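Local coordinates for protein proteasome accessory factor B/C (PafBC) (Paenarthrobacter aurescens, PDB 6SJ9) that probably regulates transcription in the bacterial DNA damage response, binding DNA through winged helix-turn-helix domains and carrying WYL domains, at residues 15-24 / 77-88; 581-592 / 615-625. All blocks are in the same frame, centred on the assembly; numbering follows the deposited sequence.

Contact 1: residues 15-24 / 77-88; sequences LLNTKVGLPR and ARYRIGKDSNRL. With K (potassium ion), chain C.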
loop_
_atom_site.group_PDB
_atom_site.type_symbol
_atom_site.label_atom_id
_atom_site.label_comp_id
_atom_site.label_asym_id
_atom_site.label_seq_id
_atom_site.Cartn_x
_atom_site.Cartn_y
_atom_site.Cartn_z
ATOM N N LEU A 15 19.140 14.512 -19.921
ATOM C CA LEU A 15 20.535 14.444 -19.526
ATOM C C LEU A 15 20.928 13.054 -19.074
ATOM O O LEU A 15 22.083 12.644 -19.276
ATOM C CB LEU A 15 20.784 15.452 -18.402
ATOM C CG LEU A 15 20.463 16.902 -18.736
ATOM C CD1 LEU A 15 20.746 17.762 -17.531
ATOM C CD2 LEU A 15 21.290 17.335 -19.938
ATOM N N LEU A 16 19.968 12.302 -18.529
ATOM C CA LEU A 16 20.223 10.928 -18.116
ATOM C C LEU A 16 20.428 10.047 -19.334
ATOM O O LEU A 16 21.293 9.159 -19.336
ATOM C CB LEU A 16 19.049 10.438 -17.260
ATOM C CG LEU A 16 19.255 9.778 -15.904
ATOM C CD1 LEU A 16 20.376 10.360 -15.068
ATOM C CD2 LEU A 16 17.958 9.783 -15.099
ATOM N N ASN A 17 19.641 10.283 -20.387
ATOM C CA ASN A 17 19.693 9.403 -21.550
ATOM C C ASN A 17 21.041 9.467 -22.245
ATOM O O ASN A 17 21.608 8.429 -22.598
ATOM C CB ASN A 17 18.547 9.717 -22.496
ATOM C CG ASN A 17 17.253 9.220 -21.943
ATOM O OD1 ASN A 17 17.242 8.232 -21.209
ATOM N ND2 ASN A 17 16.161 9.911 -22.232
ATOM N N THR A 18 21.565 10.669 -22.473
ATOM C CA THR A 18 22.766 10.809 -23.282
ATOM C C THR A 18 23.970 10.205 -22.578
ATOM O O THR A 18 24.227 10.482 -21.403
ATOM C CB THR A 18 23.065 12.270 -23.597
ATOM O OG1 THR A 18 24.282 12.329 -24.338
ATOM C CG2 THR A 18 23.248 13.103 -22.312
ATOM N N LYS A 19 24.681 9.343 -23.285
ATOM C CA LYS A 19 25.962 8.897 -22.774
ATOM C C LYS A 19 27.086 9.840 -23.153
ATOM O O LYS A 19 28.078 9.927 -22.428
ATOM C CB LYS A 19 26.266 7.487 -23.298
ATOM C CG LYS A 19 25.094 6.501 -23.111
ATOM C CD LYS A 19 25.560 5.037 -23.117
ATOM C CE LYS A 19 24.372 4.074 -23.029
ATOM N NZ LYS A 19 23.663 3.939 -24.339
ATOM N N VAL A 20 26.917 10.595 -24.229
ATOM C CA VAL A 20 27.953 11.507 -24.712
ATOM C C VAL A 20 27.842 12.916 -24.133
ATOM O O VAL A 20 28.857 13.616 -24.016
ATOM C CB VAL A 20 27.961 11.517 -26.253
ATOM C CG1 VAL A 20 28.433 10.139 -26.765
ATOM C CG2 VAL A 20 26.563 11.895 -26.814
ATOM N N GLY A 21 26.637 13.361 -23.799
ATOM C CA GLY A 21 26.427 14.723 -23.340
ATOM C C GLY A 21 25.748 15.528 -24.429
ATOM O O GLY A 21 26.055 15.392 -25.620
ATOM N N LEU A 22 24.797 16.357 -24.021
ATOM C CA LEU A 22 24.027 17.152 -24.952
ATOM C C LEU A 22 24.472 18.598 -24.872
ATOM O O LEU A 22 24.575 19.155 -23.767
ATOM C CB LEU A 22 22.532 17.070 -24.629
ATOM C CG LEU A 22 21.874 15.718 -24.884
ATOM C CD1 LEU A 22 20.388 15.780 -24.581
ATOM C CD2 LEU A 22 22.161 15.282 -26.300
ATOM N N PRO A 23 24.677 19.249 -26.014
ATOM C CA PRO A 23 25.002 20.682 -26.004
ATOM C C PRO A 23 23.739 21.509 -25.799
ATOM O O PRO A 23 22.619 21.036 -26.001
ATOM C CB PRO A 23 25.632 20.924 -27.385
ATOM C CG PRO A 23 24.993 19.845 -28.275
ATOM C CD PRO A 23 24.651 18.665 -27.368
ATOM N N ARG A 24 23.941 22.769 -25.394
ATOM C CA ARG A 24 22.807 23.615 -25.020
ATOM C C ARG A 24 21.798 23.774 -26.150
ATOM O O ARG A 24 20.588 23.859 -25.887
ATOM C CB ARG A 24 23.273 25.015 -24.621
ATOM C CG ARG A 24 22.104 25.866 -24.157
ATOM C CD ARG A 24 22.409 27.350 -24.119
ATOM N NE ARG A 24 23.171 27.776 -22.963
ATOM C CZ ARG A 24 23.450 29.048 -22.715
ATOM N NH1 ARG A 24 23.022 29.985 -23.551
ATOM N NH2 ARG A 24 24.137 29.379 -21.632
ATOM N N ALA A 77 29.749 23.720 -24.734
ATOM C CA ALA A 77 29.631 22.769 -23.641
ATOM C C ALA A 77 28.543 21.736 -23.908
ATOM O O ALA A 77 27.534 22.011 -24.564
ATOM C CB ALA A 77 29.338 23.491 -22.326
ATOM N N ARG A 78 28.790 20.526 -23.409
ATOM C CA ARG A 78 27.848 19.412 -23.426
ATOM C C ARG A 78 27.543 18.999 -21.980
ATOM O O ARG A 78 28.412 19.086 -21.104
ATOM C CB ARG A 78 28.392 18.267 -24.277
ATOM C CG ARG A 78 28.874 18.783 -25.640
ATOM C CD ARG A 78 29.816 17.835 -26.345
ATOM N NE ARG A 78 29.119 16.610 -26.739
ATOM C CZ ARG A 78 28.547 16.415 -27.929
ATOM N NH1 ARG A 78 28.581 17.364 -28.863
ATOM N NH2 ARG A 78 27.932 15.264 -28.180
ATOM N N TYR A 79 26.297 18.605 -21.715
ATOM C CA TYR A 79 25.828 18.322 -20.358
ATOM C C TYR A 79 25.255 16.916 -20.235
ATOM O O TYR A 79 24.658 16.398 -21.180
ATOM C CB TYR A 79 24.746 19.306 -19.922
ATOM C CG TYR A 79 25.123 20.756 -20.012
ATOM C CD1 TYR A 79 25.807 21.384 -18.974
ATOM C CD2 TYR A 79 24.797 21.509 -21.136
ATOM C CE1 TYR A 79 26.135 22.721 -19.046
ATOM C CE2 TYR A 79 25.149 22.867 -21.220
ATOM C CZ TYR A 79 25.809 23.461 -20.167
ATOM O OH TYR A 79 26.164 24.805 -20.235
ATOM N N ARG A 80 25.442 16.299 -19.069
ATOM C CA ARG A 80 24.853 14.982 -18.837
ATOM C C ARG A 80 24.747 14.713 -17.347
ATOM O O ARG A 80 25.401 15.355 -16.521
ATOM C CB ARG A 80 25.644 13.859 -19.503
ATOM C CG ARG A 80 26.831 13.409 -18.750
ATOM C CD ARG A 80 27.579 12.321 -19.518
ATOM N NE ARG A 80 28.840 12.003 -18.844
ATOM C CZ ARG A 80 29.698 11.063 -19.234
ATOM N NH1 ARG A 80 29.442 10.326 -20.314
ATOM N NH2 ARG A 80 30.819 10.871 -18.542
ATOM N N ILE A 81 23.883 13.774 -17.022
ATOM C CA ILE A 81 23.679 13.297 -15.670
ATOM C C ILE A 81 23.869 11.782 -15.661
ATOM O O ILE A 81 23.448 11.089 -16.596
ATOM C CB ILE A 81 22.253 13.649 -15.164
ATOM C CG1 ILE A 81 22.027 15.153 -15.072
ATOM C CG2 ILE A 81 22.017 13.028 -13.798
ATOM C CD1 ILE A 81 20.599 15.522 -14.650
ATOM N N GLY A 82 24.476 11.270 -14.593
ATOM C CA GLY A 82 24.670 9.851 -14.445
ATOM C C GLY A 82 25.837 9.290 -15.209
ATOM O O GLY A 82 25.979 8.067 -15.269
ATOM N N LYS A 83 26.637 10.139 -15.847
ATOM C CA LYS A 83 27.846 9.727 -16.553
ATOM C C LYS A 83 27.443 8.734 -17.637
ATOM O O LYS A 83 26.612 9.100 -18.483
ATOM C CB LYS A 83 28.894 9.254 -15.542
ATOM C CG LYS A 83 29.323 10.362 -14.546
ATOM C CD LYS A 83 30.324 9.873 -13.501
ATOM C CE LYS A 83 31.700 9.697 -14.151
ATOM N NZ LYS A 83 32.646 8.872 -13.344
ATOM N N ASP A 84 27.938 7.490 -17.639
ATOM C CA ASP A 84 27.586 6.529 -18.688
ATOM C C ASP A 84 26.221 5.848 -18.519
ATOM O O ASP A 84 25.698 5.314 -19.501
ATOM C CB ASP A 84 28.657 5.439 -18.750
ATOM C CG ASP A 84 30.022 5.984 -19.111
ATOM O OD1 ASP A 84 30.138 7.217 -19.284
ATOM O OD2 ASP A 84 30.989 5.190 -19.187
ATOM N N SER A 85 25.653 5.809 -17.315
ATOM C CA SER A 85 24.373 5.150 -17.073
ATOM C C SER A 85 23.198 6.080 -17.376
ATOM O O SER A 85 23.345 7.297 -17.505
ATOM C CB SER A 85 24.278 4.638 -15.642
ATOM O OG SER A 85 24.620 5.668 -14.742
ATOM N N ASN A 86 22.024 5.488 -17.539
ATOM C CA ASN A 86 20.839 6.272 -17.808
ATOM C C ASN A 86 19.820 6.218 -16.676
ATOM O O ASN A 86 18.675 6.646 -16.880
ATOM C CB ASN A 86 20.193 5.863 -19.128
ATOM C CG ASN A 86 19.903 4.397 -19.201
ATOM O OD1 ASN A 86 19.802 3.713 -18.167
ATOM N ND2 ASN A 86 19.721 3.891 -20.439
ATOM N N ARG A 87 20.205 5.695 -15.505
ATOM C CA ARG A 87 19.410 5.692 -14.275
ATOM C C ARG A 87 20.281 6.164 -13.120
ATOM O O ARG A 87 21.501 6.091 -13.199
ATOM C CB ARG A 87 18.895 4.288 -13.842
ATOM C CG ARG A 87 17.913 3.639 -14.690
ATOM C CD ARG A 87 17.152 2.536 -13.936
ATOM N NE ARG A 87 17.944 1.514 -13.234
ATOM C CZ ARG A 87 17.951 1.292 -11.914
ATOM N NH1 ARG A 87 17.224 2.017 -11.042
ATOM N NH2 ARG A 87 18.689 0.302 -11.454
ATOM N N LEU A 88 19.651 6.711 -12.070
ATOM C CA LEU A 88 20.316 6.943 -10.780
ATOM C C LEU A 88 19.556 6.168 -9.704
ATOM O O LEU A 88 18.629 6.695 -9.074
ATOM C CB LEU A 88 20.376 8.438 -10.483
ATOM C CG LEU A 88 21.451 9.113 -11.361
ATOM C CD1 LEU A 88 21.298 10.603 -11.298
ATOM C CD2 LEU A 88 22.895 8.742 -10.977
HETATM K K K C . 23.804 9.559 -18.787
HETATM O O HOH W 1 17.139 6.586 -19.038
#
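The guanidinium of Arg-80 has Lys-83 CA over one face and the carbonyl of Lys-19 at its edge, where NH1 lies 2.5 Å from Lys-19 O, too short for the distance to be trusted. Arg-80 CG sits between the backbone N and the carbonyl carbon (chi1 81°), and the chain runs extended to NE, carrying the flat group to that carbonyl. Salt bridges from NH1 to Asp-84 and from NE to Glu-61 position it. Pro-23 CD lies loosely over one face of the Arg-78 guanidinium, with Val-20 CG2 at its edge. At the Tyr-79 ring the backbone N of Arg-24 comes to the edge, and Phe-46 meets the ring edge-to-face. Leu-16 CD1 presses on Ile-81 CG2 at a tight 3.4 Å, and Leu-15 CB lies against Ile-81 CG1. Five carbonyl oxygens hold the potassium ion: those of Leu-16 and Thr-18 from one segment, Ile-81, Lys-83 and Ser-85 from the other, with Leu-16 O at 2.6 Å. The cation probably offsets the crowding of these dipoles. Leu-22 and Tyr-79 bond antiparallel, completing the three-stranded sheet beside the helices, consistent with the wing-bearing sheet of a winged helix-turn-helix domain, here with a potassium site at the helix end.

Contact 2: residues 581-592 / 615-625; sequences PGEDDVLVCLEL and GLLAEVRFGDA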
loop_
_atom_site.group_PDB
_atom_site.type_symbol
_atom_site.label_atom_id
_atom_site.label_comp_id
_atom_site.label_asym_id
_atom_site.label_seq_id
_atom_site.Cartn_x
_atom_site.Cartn_y
_atom_site.Cartn_z
ATOM N N PRO A 581 -15.707 -0.286 -6.239
ATOM C CA PRO A 581 -15.934 -1.734 -6.418
ATOM C C PRO A 581 -15.742 -2.091 -7.878
ATOM O O PRO A 581 -16.093 -1.307 -8.761
ATOM C CB PRO A 581 -17.384 -1.960 -5.960
ATOM C CG PRO A 581 -17.971 -0.658 -5.779
ATOM C CD PRO A 581 -16.910 0.396 -5.724
ATOM N N GLY A 582 -15.068 -3.233 -8.116
ATOM C CA GLY A 582 -14.816 -3.723 -9.466
ATOM C C GLY A 582 -15.973 -4.558 -10.041
ATOM O O GLY A 582 -16.719 -5.227 -9.326
ATOM N N GLU A 583 -16.104 -4.507 -11.366
ATOM C CA GLU A 583 -17.135 -5.271 -12.056
ATOM C C GLU A 583 -17.019 -6.771 -11.767
ATOM O O GLU A 583 -18.024 -7.473 -11.681
ATOM C CB GLU A 583 -17.008 -5.014 -13.560
ATOM C CG GLU A 583 -17.986 -5.921 -14.411
ATOM C CD GLU A 583 -19.468 -5.519 -14.230
ATOM O OE1 GLU A 583 -19.757 -4.375 -13.801
ATOM O OE2 GLU A 583 -20.349 -6.366 -14.474
ATOM N N ASP A 584 -15.803 -7.265 -11.582
ATOM C CA ASP A 584 -15.528 -8.678 -11.408
ATOM C C ASP A 584 -15.460 -9.095 -9.937
ATOM O O ASP A 584 -15.057 -10.222 -9.657
ATOM C CB ASP A 584 -14.194 -9.026 -12.098
ATOM C CG ASP A 584 -14.132 -8.576 -13.584
ATOM O OD1 ASP A 584 -15.141 -8.624 -14.317
ATOM O OD2 ASP A 584 -13.054 -8.149 -14.025
ATOM N N ASP A 585 -15.828 -8.230 -8.988
ATOM C CA ASP A 585 -15.702 -8.624 -7.593
ATOM C C ASP A 585 -16.550 -9.865 -7.293
ATOM O O ASP A 585 -17.598 -10.087 -7.894
ATOM C CB ASP A 585 -16.127 -7.479 -6.681
ATOM C CG ASP A 585 -15.095 -6.304 -6.642
ATOM O OD1 ASP A 585 -14.044 -6.353 -7.330
ATOM O OD2 ASP A 585 -15.362 -5.310 -5.936
ATOM N N VAL A 586 -16.078 -10.693 -6.367
ATOM C CA VAL A 586 -16.837 -11.822 -5.859
ATOM C C VAL A 586 -17.210 -11.505 -4.413
ATOM O O VAL A 586 -16.372 -11.062 -3.623
ATOM C CB VAL A 586 -16.065 -13.143 -6.014
ATOM C CG1 VAL A 586 -14.698 -12.879 -6.499
ATOM C CG2 VAL A 586 -16.034 -13.922 -4.747
ATOM N N LEU A 587 -18.468 -11.695 -4.074
ATOM C CA LEU A 587 -18.981 -11.388 -2.743
ATOM C C LEU A 587 -18.797 -12.574 -1.794
ATOM O O LEU A 587 -19.107 -13.714 -2.147
ATOM C CB LEU A 587 -20.449 -10.984 -2.871
ATOM C CG LEU A 587 -21.157 -10.383 -1.659
ATOM C CD1 LEU A 587 -21.684 -11.457 -0.717
ATOM C CD2 LEU A 587 -20.225 -9.380 -0.937
ATOM N N VAL A 588 -18.191 -12.331 -0.638
ATOM C CA VAL A 588 -17.807 -13.393 0.286
ATOM C C VAL A 588 -18.266 -12.990 1.678
ATOM O O VAL A 588 -18.235 -11.809 2.028
ATOM C CB VAL A 588 -16.288 -13.651 0.272
ATOM C CG1 VAL A 588 -15.920 -14.692 1.281
ATOM C CG2 VAL A 588 -15.818 -14.048 -1.122
ATOM N N CYS A 589 -18.771 -13.945 2.439
ATOM C CA CYS A 589 -19.141 -13.735 3.829
ATOM C C CYS A 589 -18.097 -14.421 4.700
ATOM O O CYS A 589 -17.830 -15.610 4.513
ATOM C CB CYS A 589 -20.540 -14.288 4.099
ATOM S SG CYS A 589 -21.068 -13.974 5.759
ATOM N N LEU A 590 -17.467 -13.657 5.599
ATOM C CA LEU A 590 -16.371 -14.096 6.457
ATOM C C LEU A 590 -16.838 -14.120 7.896
ATOM O O LEU A 590 -17.704 -13.331 8.278
ATOM C CB LEU A 590 -15.154 -13.130 6.390
ATOM C CG LEU A 590 -14.496 -12.839 5.062
ATOM C CD1 LEU A 590 -13.377 -11.781 5.193
ATOM C CD2 LEU A 590 -13.995 -14.101 4.411
ATOM N N GLU A 591 -16.230 -14.987 8.706
ATOM C CA GLU A 591 -16.208 -14.806 10.152
ATOM C C GLU A 591 -14.792 -14.405 10.566
ATOM O O GLU A 591 -13.815 -15.018 10.134
ATOM C CB GLU A 591 -16.624 -16.053 10.921
ATOM C CG GLU A 591 -16.561 -15.827 12.438
ATOM C CD GLU A 591 -17.053 -17.015 13.247
ATOM O OE1 GLU A 591 -17.474 -18.016 12.636
ATOM O OE2 GLU A 591 -16.999 -16.959 14.490
ATOM N N LEU A 592 -14.699 -13.372 11.389
ATOM C CA LEU A 592 -13.462 -12.834 11.920
ATOM C C LEU A 592 -13.429 -13.027 13.425
ATOM O O LEU A 592 -14.439 -12.820 14.102
ATOM C CB LEU A 592 -13.342 -11.330 11.591
ATOM C CG LEU A 592 -13.440 -10.941 10.102
ATOM C CD1 LEU A 592 -13.433 -9.454 9.906
ATOM C CD2 LEU A 592 -12.326 -11.572 9.269
ATOM N N GLY A 615 -15.753 -10.984 18.032
ATOM C CA GLY A 615 -15.590 -11.305 16.628
ATOM C C GLY A 615 -16.665 -10.640 15.801
ATOM O O GLY A 615 -17.470 -9.856 16.301
ATOM N N LEU A 616 -16.698 -10.973 14.511
ATOM C CA LEU A 616 -17.780 -10.426 13.702
ATOM C C LEU A 616 -17.941 -11.200 12.406
ATOM O O LEU A 616 -16.997 -11.822 11.920
ATOM C CB LEU A 616 -17.581 -8.953 13.357
ATOM C CG LEU A 616 -16.295 -8.519 12.668
ATOM C CD1 LEU A 616 -16.532 -7.279 11.884
ATOM C CD2 LEU A 616 -15.288 -8.223 13.708
ATOM N N LEU A 617 -19.168 -11.183 11.890
ATOM C CA LEU A 617 -19.432 -11.523 10.510
ATOM C C LEU A 617 -19.138 -10.335 9.627
ATOM O O LEU A 617 -19.431 -9.191 9.982
ATOM C CB LEU A 617 -20.889 -11.925 10.289
ATOM C CG LEU A 617 -21.502 -13.049 11.114
ATOM C CD1 LEU A 617 -22.962 -13.262 10.673
ATOM C CD2 LEU A 617 -20.699 -14.341 11.017
ATOM N N ALA A 618 -18.613 -10.607 8.448
ATOM C CA ALA A 618 -18.268 -9.518 7.543
ATOM C C ALA A 618 -18.451 -9.960 6.107
ATOM O O ALA A 618 -17.855 -10.949 5.673
ATOM C CB ALA A 618 -16.843 -9.042 7.786
ATOM N N GLU A 619 -19.280 -9.238 5.393
ATOM C CA GLU A 619 -19.495 -9.450 3.976
ATOM C C GLU A 619 -18.570 -8.512 3.196
ATOM O O GLU A 619 -18.666 -7.292 3.341
ATOM C CB GLU A 619 -20.964 -9.152 3.697
ATOM C CG GLU A 619 -21.493 -9.530 2.380
ATOM C CD GLU A 619 -22.960 -9.203 2.307
ATOM O OE1 GLU A 619 -23.791 -10.113 2.514
ATOM O OE2 GLU A 619 -23.273 -8.005 2.109
ATOM N N VAL A 620 -17.644 -9.062 2.420
ATOM C CA VAL A 620 -16.648 -8.257 1.718
ATOM C C VAL A 620 -16.606 -8.647 0.240
ATOM O O VAL A 620 -16.847 -9.799 -0.121
ATOM C CB VAL A 620 -15.229 -8.405 2.350
ATOM C CG1 VAL A 620 -15.260 -8.020 3.819
ATOM C CG2 VAL A 620 -14.732 -9.782 2.220
ATOM N N ARG A 621 -16.192 -7.699 -0.603
ATOM C CA ARG A 621 -15.932 -7.940 -2.016
ATOM C C ARG A 621 -14.437 -8.138 -2.243
ATOM O O ARG A 621 -13.648 -7.237 -1.971
ATOM C CB ARG A 621 -16.434 -6.770 -2.864
ATOM C CG ARG A 621 -17.948 -6.541 -2.788
ATOM C CD ARG A 621 -18.345 -5.159 -3.387
ATOM N NE ARG A 621 -18.063 -5.027 -4.832
ATOM C CZ ARG A 621 -18.972 -5.174 -5.803
ATOM N NH1 ARG A 621 -20.240 -5.475 -5.502
ATOM N NH2 ARG A 621 -18.625 -5.021 -7.081
ATOM N N PHE A 622 -14.050 -9.312 -2.738
ATOM C CA PHE A 622 -12.676 -9.601 -3.122
ATOM C C PHE A 622 -12.537 -9.427 -4.618
ATOM O O PHE A 622 -13.483 -9.702 -5.377
ATOM C CB PHE A 622 -12.265 -11.020 -2.736
ATOM C CG PHE A 622 -11.850 -11.131 -1.331
ATOM C CD1 PHE A 622 -12.775 -11.501 -0.360
ATOM C CD2 PHE A 622 -10.561 -10.836 -0.948
ATOM C CE1 PHE A 622 -12.386 -11.588 0.973
ATOM C CE2 PHE A 622 -10.166 -10.918 0.373
ATOM C CZ PHE A 622 -11.072 -11.287 1.343
ATOM N N GLY A 623 -11.363 -8.925 -5.023
ATOM C CA GLY A 623 -11.107 -8.608 -6.417
ATOM C C GLY A 623 -11.085 -9.826 -7.310
ATOM O O GLY A 623 -11.419 -9.725 -8.498
ATOM N N ASP A 624 -10.697 -10.979 -6.759
ATOM C CA ASP A 624 -10.577 -12.206 -7.514
ATOM C C ASP A 624 -10.709 -13.354 -6.518
ATOM O O ASP A 624 -10.114 -13.317 -5.438
ATOM C CB ASP A 624 -9.224 -12.286 -8.248
ATOM C CG ASP A 624 -9.113 -13.539 -9.142
ATOM O OD1 ASP A 624 -9.478 -13.429 -10.340
ATOM O OD2 ASP A 624 -8.703 -14.629 -8.655
ATOM N N ALA A 625 -11.480 -14.379 -6.896
ATOM C CA ALA A 625 -11.669 -15.511 -5.993
ATOM C C ALA A 625 -10.365 -16.241 -5.724
ATOM O O ALA A 625 -10.252 -16.908 -4.691
ATOM C CB ALA A 625 -12.713 -16.488 -6.548
HETATM O O HOH W 2 -12.556 -7.190 -9.780
#
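Asp-585 OD2 is gripped by two donors: Arg-621 NE across the contact, at 2.9 Å, and the backbone N of Gly-582 at 3.0 Å. The arginine uses the anti lone pair of this oxygen, whereas the glycine comes from above the carboxylate plane. Carboxylate and guanidinium are turned 61° apart, so the salt bridge is one-pronged. A bend at chi3 (64°) brings the guanidinium back over the 582-585 turn, where Pro-581 CB sits over one face, 3.3 Å from Arg-621 NE, and NH2 makes a weak bond to Gly-582 O. Asp-585 OD1 reaches Gly-623 O through a water. With an alanine in place of Asp-585, Arg-621 NE and Gly-582 N would probably lose their shared acceptor, the guanidinium would turn more freely and the water link would go. Beyond the turn, strands 586-592 and 616-622 pair antiparallel through eight backbone hydrogen bonds. On one face Leu-590 CD1 lies 3.8 Å from Val-620 CG2 and at the edge of the Phe-622 ring, with helix 627-634 packed against this side. On the other, both methyls of Leu-587 lean on Glu-619 CG, whose carboxylate pairs with Arg-607. This central pair of the WCX ferredoxin-like sheet thus has an apolar helix-facing side and a mixed one bearing Glu-619 and Arg-621, and the sharing of OD2 by a cationic and a backbone N-H would probably favour the ionised aspartate and hold the 582-585 turn against the strand end.

How the contacts relate
Both segments of contact 1 precede those of contact 2 in the sequence, and the two contacts lie on opposite sides of the chain's centre. Their centres are about 51 Å apart and their nearest atoms about 30 Å. The potassium ion belongs to contact 1 alone; residues 581-592 and 615-625 supply no ligand to it. Both pair backbone strands antiparallel, but 15-24 / 77-88 has just a short, partly loose pairing and relies on a metal gripped by backbone carbonyls, a few backbone bonds and side-chain packing, whereas 581-592 / 615-625 is a continuous, regular pairing. Contact 1 sits in the N-terminal part, probably DNA-binding, and contact 2 in the C-terminal WCX domain, separate parts of the chain.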